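Local structure of dihydroxyacetone kinase (Citrobacter freundii, 1UN8) at the interface of chains A and B. The protein catalyses the transfer of phosphate from ATP to dihydroxyacetone, giving dihydroxyacetone phosphate in the oxidative route of glycerol fermentation. Residues are numbered along the deposited sequence; one frame, centred on the assembly and turned at random. Chains: chain A/B, Dihydroxyacetone kinase.

The enzyme is a homodimer, and its two-fold axis gives every contact a twin with the chains exchanged. Contact 1 lies between the DhaL region of one chain and the DhaK region of the other. Contacts 2 and 3 join DhaK to DhaK. Their C-alpha centres are about 23 Å apart, and both draw on helix 266-277, from chain B in contact 2 and from chain A in contact 3. The C-alpha centre of contact 1 is about 47 Å from that of contact 2 and 37 Å from that of contact 3. The dimer is held at well-separated points, with the ATP-binding domain resting on the partner's substrate-binding part.

Contact 1: the interface of chains A and B. Residues chain A 425, 434, 437-438, 441; chain B 116-117, 120.
A:Val434, A:Ser437 and A:Ile438 meet B:Leu116 and B:Leu120 where the eight-helix barrel of the DhaL domain touches the partner's DhaK domain. Chain A gives helices 413-427 and 430-448, and chain B gives helix 112-127.

Apolar packing carries the patch. B:Leu120 is the main knob. Its CG stands anti to the backbone N (chi1 179°), which swings CG toward chain A; chi2 (45°) then spreads the two methyls. B:Leu120 CD2 sits 3.7 Å from A:Ser437 CB. B:Leu120 CD2 also meets A:Thr425 CG2 tip to tip at 3.7 Å. B:Leu120 CD1 passes A:Thr441 OG1 at 3.9 Å. Nearer the backbone, B:Leu120 CB lies 3.9 Å from A:Ile438 CG1. A:Val434 splits its two methyls. A:Val434 CG1 packs on B:Leu116 CB at 3.7 Å, and CG2 faces the amide oxygen of B:Asn117 across a right-angled crossing.

The hydrogen bonds described here stay within chain A. The hydroxyl OG of A:Ser437 accepts from A:Thr425 N at 3.1 Å, linking the two helices behind the leucine. A:Thr441 OG1 bonds back to the carbonyl O of A:Ser437, one turn earlier, at 2.6 Å. It comes from above the carbonyl plane, 38° out of it.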
ATOM      1  N   THR A 425      15.251 -28.027  25.295  1.00 54.69           N
ATOM      2  CA  THR A 425      15.324 -26.833  24.444  1.00 56.09           C
ATOM      3  C   THR A 425      16.266 -25.768  24.987  1.00 57.58           C
ATOM      4  O   THR A 425      16.813 -24.959  24.227  1.00 59.61           O
ATOM      5  CB  THR A 425      13.958 -26.163  24.259  1.00 54.23           C
ATOM      6  OG1 THR A 425      13.311 -26.054  25.529  1.00 53.32           O
ATOM      7  CG2 THR A 425      13.098 -26.953  23.303  1.00 55.69           C
ATOM      8  N   VAL A 434      13.629 -28.377  20.199  1.00 45.48           N
ATOM      9  CA  VAL A 434      12.193 -28.205  20.298  1.00 45.35           C
ATOM     10  C   VAL A 434      11.449 -29.508  20.090  1.00 46.71           C
ATOM     11  O   VAL A 434      10.524 -29.832  20.842  1.00 48.58           O
ATOM     12  CB  VAL A 434      11.698 -27.165  19.276  1.00 46.07           C
ATOM     13  CG1 VAL A 434      10.174 -27.068  19.310  1.00 46.09           C
ATOM     14  CG2 VAL A 434      12.316 -25.820  19.586  1.00 44.64           C
ATOM     15  N   SER A 437      11.869 -31.723  23.040  1.00 45.47           N
ATOM     16  CA  SER A 437      11.100 -31.206  24.164  1.00 45.36           C
ATOM     17  C   SER A 437       9.635 -31.542  23.957  1.00 44.31           C
ATOM     18  O   SER A 437       8.929 -31.894  24.896  1.00 44.59           O
ATOM     19  CB  SER A 437      11.279 -29.693  24.308  1.00 45.14           C
ATOM     20  OG  SER A 437      12.521 -29.405  24.934  1.00 47.75           O
ATOM     21  N   ILE A 438       9.180 -31.423  22.719  1.00 42.54           N
ATOM     22  CA  ILE A 438       7.807 -31.764  22.402  1.00 42.61           C
ATOM     23  C   ILE A 438       7.571 -33.234  22.755  1.00 42.72           C
ATOM     24  O   ILE A 438       6.608 -33.586  23.437  1.00 43.11           O
ATOM     25  CB  ILE A 438       7.534 -31.564  20.912  1.00 41.77           C
ATOM     26  CG1 ILE A 438       7.486 -30.067  20.611  1.00 42.54           C
ATOM     27  CG2 ILE A 438       6.251 -32.282  20.508  1.00 41.20           C
ATOM     28  CD1 ILE A 438       7.361 -29.744  19.150  1.00 42.55           C
ATOM     29  N   THR A 441       7.630 -33.816  26.611  1.00 45.99           N
ATOM     30  CA  THR A 441       6.551 -33.083  27.265  1.00 45.85           C
ATOM     31  C   THR A 441       5.239 -33.831  27.076  1.00 46.09           C
ATOM     32  O   THR A 441       4.511 -34.079  28.039  1.00 44.70           O
ATOM     33  CB  THR A 441       6.413 -31.662  26.690  1.00 45.90           C
ATOM     34  OG1 THR A 441       7.641 -30.953  26.904  1.00 47.45           O
ATOM     35  CG2 THR A 441       5.284 -30.908  27.373  1.00 43.15           C
TER
ATOM     36  N   LEU B 116       6.621 -25.609  15.210  1.00 43.70           N
ATOM     37  CA  LEU B 116       7.373 -26.119  16.338  1.00 43.66           C
ATOM     38  C   LEU B 116       7.223 -25.260  17.593  1.00 43.63           C
ATOM     39  O   LEU B 116       7.090 -25.788  18.704  1.00 42.86           O
ATOM     40  CB  LEU B 116       8.854 -26.241  15.974  1.00 43.69           C
ATOM     41  CG  LEU B 116       9.195 -27.220  14.847  1.00 44.30           C
ATOM     42  CD1 LEU B 116      10.703 -27.306  14.711  1.00 41.78           C
ATOM     43  CD2 LEU B 116       8.606 -28.592  15.141  1.00 42.78           C
ATOM     44  N   ASN B 117       7.238 -23.942  17.432  1.00 43.09           N
ATOM     45  CA  ASN B 117       7.126 -23.088  18.607  1.00 43.02           C
ATOM     46  C   ASN B 117       5.734 -22.991  19.207  1.00 41.86           C
ATOM     47  O   ASN B 117       5.593 -23.021  20.424  1.00 40.55           O
ATOM     48  CB  ASN B 117       7.697 -21.704  18.320  1.00 41.25           C
ATOM     49  CG  ASN B 117       9.210 -21.692  18.388  1.00 41.75           C
ATOM     50  OD1 ASN B 117       9.854 -22.724  18.606  1.00 44.55           O
ATOM     51  ND2 ASN B 117       9.791 -20.514  18.202  1.00 39.21           N
ATOM     52  N   LEU B 120       5.214 -26.656  20.839  1.00 45.37           N
ATOM     53  CA  LEU B 120       5.744 -26.908  22.172  1.00 46.14           C
ATOM     54  C   LEU B 120       4.932 -26.087  23.174  1.00 46.96           C
ATOM     55  O   LEU B 120       4.699 -26.526  24.298  1.00 48.25           O
ATOM     56  CB  LEU B 120       7.232 -26.538  22.258  1.00 44.38           C
ATOM     57  CG  LEU B 120       7.883 -26.748  23.628  1.00 43.63           C
ATOM     58  CD1 LEU B 120       7.467 -28.100  24.211  1.00 40.77           C
ATOM     59  CD2 LEU B 120       9.404 -26.656  23.496  1.00 42.24           C
TER

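Contact 2: the interface of chains A and B. Residues chain A 15-16, 19-20; chain B 267, 270-271, 273-274.
A:Val16 and A:Gly19 pack against B:Ala267, B:Ala270 and B:Ile271 in a helix-to-helix contact of the DhaK dimer interface. This packing is part of what joins the two chains of the homodimer. Chain A gives helix 12-22 near its N-terminus. Chain B gives helix 266-277.

Small residues let the two backbones come close. The CA of A:Gly19 lies 3.3 Å from the carbonyl O of B:Ala270. The methyl CB of B:Ala270 faces back toward chain A, 3.4 Å from the carbonyl O of A:Val16.

The apolar part centres on A:Val16. Its CG2 sits beside the backbone N, anti to the carbonyl carbon, and points at chain B. A:Val16 CG2 meets B:Ile271 CG1 at 3.6 Å and B:Ala267 CB at 3.8 Å. The two branched side chains cross at a slant. The other methyl, CG1, turns toward B:Ala270 CB.

A charged pair borders this packing. A:Asp15 and B:Arg274 form a salt bridge. B:Arg274 runs extended from CG to NE (chi2 -171°, chi3 174°), which carries NE to the aspartate, where the two side chains cross obliquely. B:Arg274 CD rests 3.7 Å from A:Asp15 CB, adding an apolar contact next to the charges. The carboxylate and guanidinium planes are turned 60° apart, not laid flat in a paired fork. The approach is through one carboxylate oxygen: A:Asp15 OD1 is 3.0 Å from B:Arg274 NE, but the NE hydrogen points elsewhere.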
ATOM      1  N   ASP A  15      -8.587   1.166 -17.539  1.00 43.39           N
ATOM      2  CA  ASP A  15      -8.662  -0.065 -16.767  1.00 44.41           C
ATOM      3  C   ASP A  15      -8.673   0.215 -15.250  1.00 45.16           C
ATOM      4  O   ASP A  15      -9.367  -0.469 -14.482  1.00 45.06           O
ATOM      5  CB  ASP A  15      -7.503  -1.001 -17.144  1.00 45.31           C
ATOM      6  CG  ASP A  15      -7.591  -1.489 -18.597  1.00 46.49           C
ATOM      7  OD1 ASP A  15      -8.719  -1.613 -19.118  1.00 46.28           O
ATOM      8  OD2 ASP A  15      -6.537  -1.766 -19.212  1.00 47.23           O
ATOM      9  N   VAL A  16      -7.919   1.226 -14.816  1.00 44.15           N
ATOM     10  CA  VAL A  16      -7.872   1.583 -13.400  1.00 42.24           C
ATOM     11  C   VAL A  16      -9.264   2.010 -12.952  1.00 43.10           C
ATOM     12  O   VAL A  16      -9.736   1.629 -11.887  1.00 44.32           O
ATOM     13  CB  VAL A  16      -6.863   2.753 -13.138  1.00 40.87           C
ATOM     14  CG1 VAL A  16      -7.078   3.347 -11.754  1.00 37.96           C
ATOM     15  CG2 VAL A  16      -5.443   2.247 -13.257  1.00 38.34           C
ATOM     16  N   GLY A  19     -11.622  -0.916 -12.561  1.00 46.06           N
ATOM     17  CA  GLY A  19     -11.336  -1.595 -11.317  1.00 45.29           C
ATOM     18  C   GLY A  19     -11.846  -0.845 -10.103  1.00 46.21           C
ATOM     19  O   GLY A  19     -12.303  -1.462  -9.140  1.00 47.97           O
ATOM     20  N   ALA A  20     -11.777   0.482 -10.133  1.00 44.69           N
ATOM     21  CA  ALA A  20     -12.225   1.287  -8.993  1.00 45.26           C
ATOM     22  C   ALA A  20     -13.722   1.145  -8.783  1.00 45.81           C
ATOM     23  O   ALA A  20     -14.212   1.094  -7.656  1.00 44.89           O
ATOM     24  CB  ALA A  20     -11.874   2.748  -9.223  1.00 44.67           C
TER
ATOM     25  N   ALA B 267      -3.120   1.925  -8.417  1.00 33.77           N
ATOM     26  CA  ALA B 267      -3.576   1.916  -9.802  1.00 34.99           C
ATOM     27  C   ALA B 267      -3.497   0.490 -10.308  1.00 37.29           C
ATOM     28  O   ALA B 267      -4.483  -0.062 -10.790  1.00 37.96           O
ATOM     29  CB  ALA B 267      -2.702   2.832 -10.664  1.00 33.13           C
ATOM     30  N   ALA B 270      -6.033  -1.877  -9.082  1.00 38.56           N
ATOM     31  CA  ALA B 270      -7.335  -1.669  -9.702  1.00 40.14           C
ATOM     32  C   ALA B 270      -7.382  -2.439 -11.027  1.00 41.37           C
ATOM     33  O   ALA B 270      -8.373  -3.122 -11.335  1.00 41.58           O
ATOM     34  CB  ALA B 270      -7.567  -0.180  -9.958  1.00 39.43           C
ATOM     35  N   ILE B 271      -6.313  -2.313 -11.813  1.00 40.74           N
ATOM     36  CA  ILE B 271      -6.225  -3.014 -13.084  1.00 41.25           C
ATOM     37  C   ILE B 271      -6.328  -4.519 -12.817  1.00 41.63           C
ATOM     38  O   ILE B 271      -7.031  -5.235 -13.532  1.00 42.04           O
ATOM     39  CB  ILE B 271      -4.887  -2.721 -13.793  1.00 41.30           C
ATOM     40  CG1 ILE B 271      -4.781  -1.232 -14.115  1.00 40.31           C
ATOM     41  CG2 ILE B 271      -4.780  -3.538 -15.081  1.00 39.44           C
ATOM     42  CD1 ILE B 271      -3.406  -0.825 -14.632  1.00 41.56           C
ATOM     43  N   THR B 273      -7.788  -5.944 -10.360  1.00 44.07           N
ATOM     44  CA  THR B 273      -9.166  -6.209  -9.992  1.00 44.90           C
ATOM     45  C   THR B 273     -10.030  -6.327 -11.247  1.00 47.27           C
ATOM     46  O   THR B 273     -10.942  -7.160 -11.309  1.00 45.90           O
ATOM     47  CB  THR B 273      -9.710  -5.096  -9.094  1.00 44.02           C
ATOM     48  OG1 THR B 273      -8.989  -5.088  -7.853  1.00 45.76           O
ATOM     49  CG2 THR B 273     -11.186  -5.321  -8.802  1.00 45.10           C
ATOM     50  N   ARG B 274      -9.749  -5.493 -12.248  1.00 48.14           N
ATOM     51  CA  ARG B 274     -10.515  -5.538 -13.484  1.00 50.43           C
ATOM     52  C   ARG B 274     -10.275  -6.859 -14.217  1.00 51.83           C
ATOM     53  O   ARG B 274     -11.213  -7.473 -14.740  1.00 51.73           O
ATOM     54  CB  ARG B 274     -10.125  -4.380 -14.403  1.00 51.89           C
ATOM     55  CG  ARG B 274     -10.801  -4.438 -15.773  1.00 53.32           C
ATOM     56  CD  ARG B 274     -10.221  -3.406 -16.719  1.00 56.22           C
ATOM     57  NE  ARG B 274     -10.742  -3.540 -18.073  1.00 58.77           N
ATOM     58  CZ  ARG B 274     -10.606  -4.631 -18.822  1.00 61.68           C
ATOM     59  NH1 ARG B 274      -9.968  -5.694 -18.345  1.00 61.21           N
ATOM     60  NH2 ARG B 274     -11.095  -4.652 -20.058  1.00 63.80           N
TER

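Contact 3: the interface of chains A and B. Residues chain A 193-194, 263, 268, 301; chain B 3-4, 197, 299.
The ammonium NZ of A:Lys301 reaches across the DhaK dimer interface to B:Asp299 and B:Gln3. A:Lys301 NZ meets the carboxylate OD2 of B:Asp299 at 2.7 Å in a salt bridge, from above the carboxylate plane. A:Lys301 NZ also hydrogen-bonds to the backbone O of B:Gln3 at 3.2 Å. The lysine chain is extended, with CG anti to the backbone N (chi1 -177°), which carries NZ into chain B. A:Glu268 OE1 also takes a hydrogen bond and salt bridge from A:Lys301 NZ at 3.0 Å, on its syn side. Three bonds thus grip NZ.

The N-terminal segment of chain B lies along chain A. NE2 of B:Gln3 makes a hydrogen bond with A:Ser194 OG, at 3.0 Å. B:Gln3 CG packs on A:Leu193 CB. The CG of A:Glu268 sits over the face of the B:Phe4 ring, 3.7 Å from its centroid. The carboxylate and ring planes are 20° apart, stacked.

In the second shell, B:His197 holds B:Asp299 by two bonds on syn lone pairs, ND1 to OD2 and N to OD1. OD2 thus has two donors, which may steady its negative charge.

Centred about 16 Å from A:His220, the hemiaminal-forming active-site histidine, the site ties the N-terminal segment to the partner and helps hold the homodimer together.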
ATOM      1  N   LEU A 193      12.304   7.489  -0.406  1.00 38.54           N
ATOM      2  CA  LEU A 193      13.562   6.762  -0.483  1.00 37.55           C
ATOM      3  C   LEU A 193      13.846   6.460  -1.945  1.00 37.83           C
ATOM      4  O   LEU A 193      14.993   6.255  -2.334  1.00 40.33           O
ATOM      5  CB  LEU A 193      13.484   5.467   0.325  1.00 35.66           C
ATOM      6  CG  LEU A 193      13.142   5.695   1.801  1.00 37.25           C
ATOM      7  CD1 LEU A 193      13.244   4.375   2.577  1.00 35.58           C
ATOM      8  CD2 LEU A 193      14.073   6.747   2.387  1.00 34.98           C
ATOM      9  N   SER A 194      12.802   6.433  -2.759  1.00 36.93           N
ATOM     10  CA  SER A 194      12.973   6.189  -4.188  1.00 38.30           C
ATOM     11  C   SER A 194      11.750   6.643  -4.975  1.00 37.50           C
ATOM     12  O   SER A 194      10.637   6.679  -4.457  1.00 37.22           O
ATOM     13  CB  SER A 194      13.261   4.707  -4.479  1.00 35.93           C
ATOM     14  OG  SER A 194      12.213   3.879  -4.026  1.00 43.46           O
ATOM     15  N   GLY A 263       4.727   2.981  -1.858  1.00 36.05           N
ATOM     16  CA  GLY A 263       5.671   1.895  -1.710  1.00 34.33           C
ATOM     17  C   GLY A 263       6.199   1.591  -0.323  1.00 34.15           C
ATOM     18  O   GLY A 263       7.076   0.743  -0.166  1.00 35.07           O
ATOM     19  N   GLU A 268       6.434  -0.262   8.184  1.00 37.53           N
ATOM     20  CA  GLU A 268       7.113   1.024   8.202  1.00 39.60           C
ATOM     21  C   GLU A 268       6.144   2.164   8.523  1.00 39.67           C
ATOM     22  O   GLU A 268       6.455   3.054   9.336  1.00 39.47           O
ATOM     23  CB  GLU A 268       7.795   1.278   6.853  1.00 39.66           C
ATOM     24  CG  GLU A 268       9.038   0.426   6.599  1.00 38.83           C
ATOM     25  CD  GLU A 268       9.547   0.553   5.175  1.00 39.42           C
ATOM     26  OE1 GLU A 268       8.984  -0.101   4.273  1.00 38.18           O
ATOM     27  OE2 GLU A 268      10.508   1.319   4.954  1.00 39.97           O
ATOM     28  N   LYS A 301       8.219   4.852  -2.921  1.00 37.63           N
ATOM     29  CA  LYS A 301       8.465   4.485  -1.542  1.00 37.69           C
ATOM     30  C   LYS A 301       8.762   5.697  -0.671  1.00 38.08           C
ATOM     31  O   LYS A 301       9.909   5.954  -0.310  1.00 39.45           O
ATOM     32  CB  LYS A 301       9.599   3.466  -1.433  1.00 38.04           C
ATOM     33  CG  LYS A 301       9.838   3.014   0.005  1.00 40.36           C
ATOM     34  CD  LYS A 301      10.399   1.605   0.128  1.00 39.74           C
ATOM     35  CE  LYS A 301      10.300   1.154   1.593  1.00 41.86           C
ATOM     36  NZ  LYS A 301      10.716  -0.261   1.839  1.00 41.31           N
TER
ATOM     37  N   GLN B   3      17.039  -0.005   2.540  1.00 54.36           N
ATOM     38  CA  GLN B   3      16.098   1.013   2.071  1.00 52.14           C
ATOM     39  C   GLN B   3      14.833   0.747   2.902  1.00 49.39           C
ATOM     40  O   GLN B   3      13.841   0.210   2.396  1.00 47.82           O
ATOM     41  CB  GLN B   3      15.812   0.826   0.576  1.00 53.82           C
ATOM     42  CG  GLN B   3      15.211   2.054  -0.103  1.00 56.81           C
ATOM     43  CD  GLN B   3      14.939   1.849  -1.591  1.00 59.35           C
ATOM     44  OE1 GLN B   3      15.803   1.375  -2.327  1.00 62.14           O
ATOM     45  NE2 GLN B   3      13.737   2.220  -2.041  1.00 60.11           N
ATOM     46  N   PHE B   4      14.876   1.133   4.175  1.00 46.68           N
ATOM     47  CA  PHE B   4      13.766   0.858   5.098  1.00 45.08           C
ATOM     48  C   PHE B   4      13.614   1.958   6.149  1.00 44.24           C
ATOM     49  O   PHE B   4      14.603   2.417   6.721  1.00 45.97           O
ATOM     50  CB  PHE B   4      14.078  -0.476   5.802  1.00 44.39           C
ATOM     51  CG  PHE B   4      12.889  -1.182   6.391  1.00 43.27           C
ATOM     52  CD1 PHE B   4      12.342  -2.293   5.753  1.00 41.97           C
ATOM     53  CD2 PHE B   4      12.368  -0.794   7.618  1.00 42.92           C
ATOM     54  CE1 PHE B   4      11.303  -3.009   6.334  1.00 42.37           C
ATOM     55  CE2 PHE B   4      11.328  -1.508   8.209  1.00 42.17           C
ATOM     56  CZ  PHE B   4      10.795  -2.617   7.566  1.00 41.29           C
ATOM     57  N   HIS B 197      12.200  -5.233   0.528  1.00 38.65           N
ATOM     58  CA  HIS B 197      13.377  -4.619   1.122  1.00 40.15           C
ATOM     59  C   HIS B 197      13.382  -5.003   2.588  1.00 39.76           C
ATOM     60  O   HIS B 197      12.373  -4.872   3.266  1.00 42.53           O
ATOM     61  CB  HIS B 197      13.318  -3.106   0.986  1.00 40.07           C
ATOM     62  CG  HIS B 197      13.484  -2.632  -0.422  1.00 42.54           C
ATOM     63  ND1 HIS B 197      12.457  -2.060  -1.144  1.00 42.48           N
ATOM     64  CD2 HIS B 197      14.555  -2.658  -1.250  1.00 42.26           C
ATOM     65  CE1 HIS B 197      12.889  -1.754  -2.354  1.00 41.94           C
ATOM     66  NE2 HIS B 197      14.158  -2.106  -2.444  1.00 43.04           N
ATOM     67  N   ASP B 299       7.394  -4.592   1.690  1.00 34.12           N
ATOM     68  CA  ASP B 299       7.031  -3.851   0.486  1.00 34.30           C
ATOM     69  C   ASP B 299       7.103  -4.650  -0.820  1.00 34.45           C
ATOM     70  O   ASP B 299       7.227  -4.075  -1.907  1.00 32.18           O
ATOM     71  CB  ASP B 299       7.899  -2.598   0.380  1.00 36.47           C
ATOM     72  CG  ASP B 299       9.361  -2.916   0.111  1.00 38.99           C
ATOM     73  OD1 ASP B 299       9.764  -4.099   0.223  1.00 38.85           O
ATOM     74  OD2 ASP B 299      10.106  -1.967  -0.211  1.00 37.96           O
TER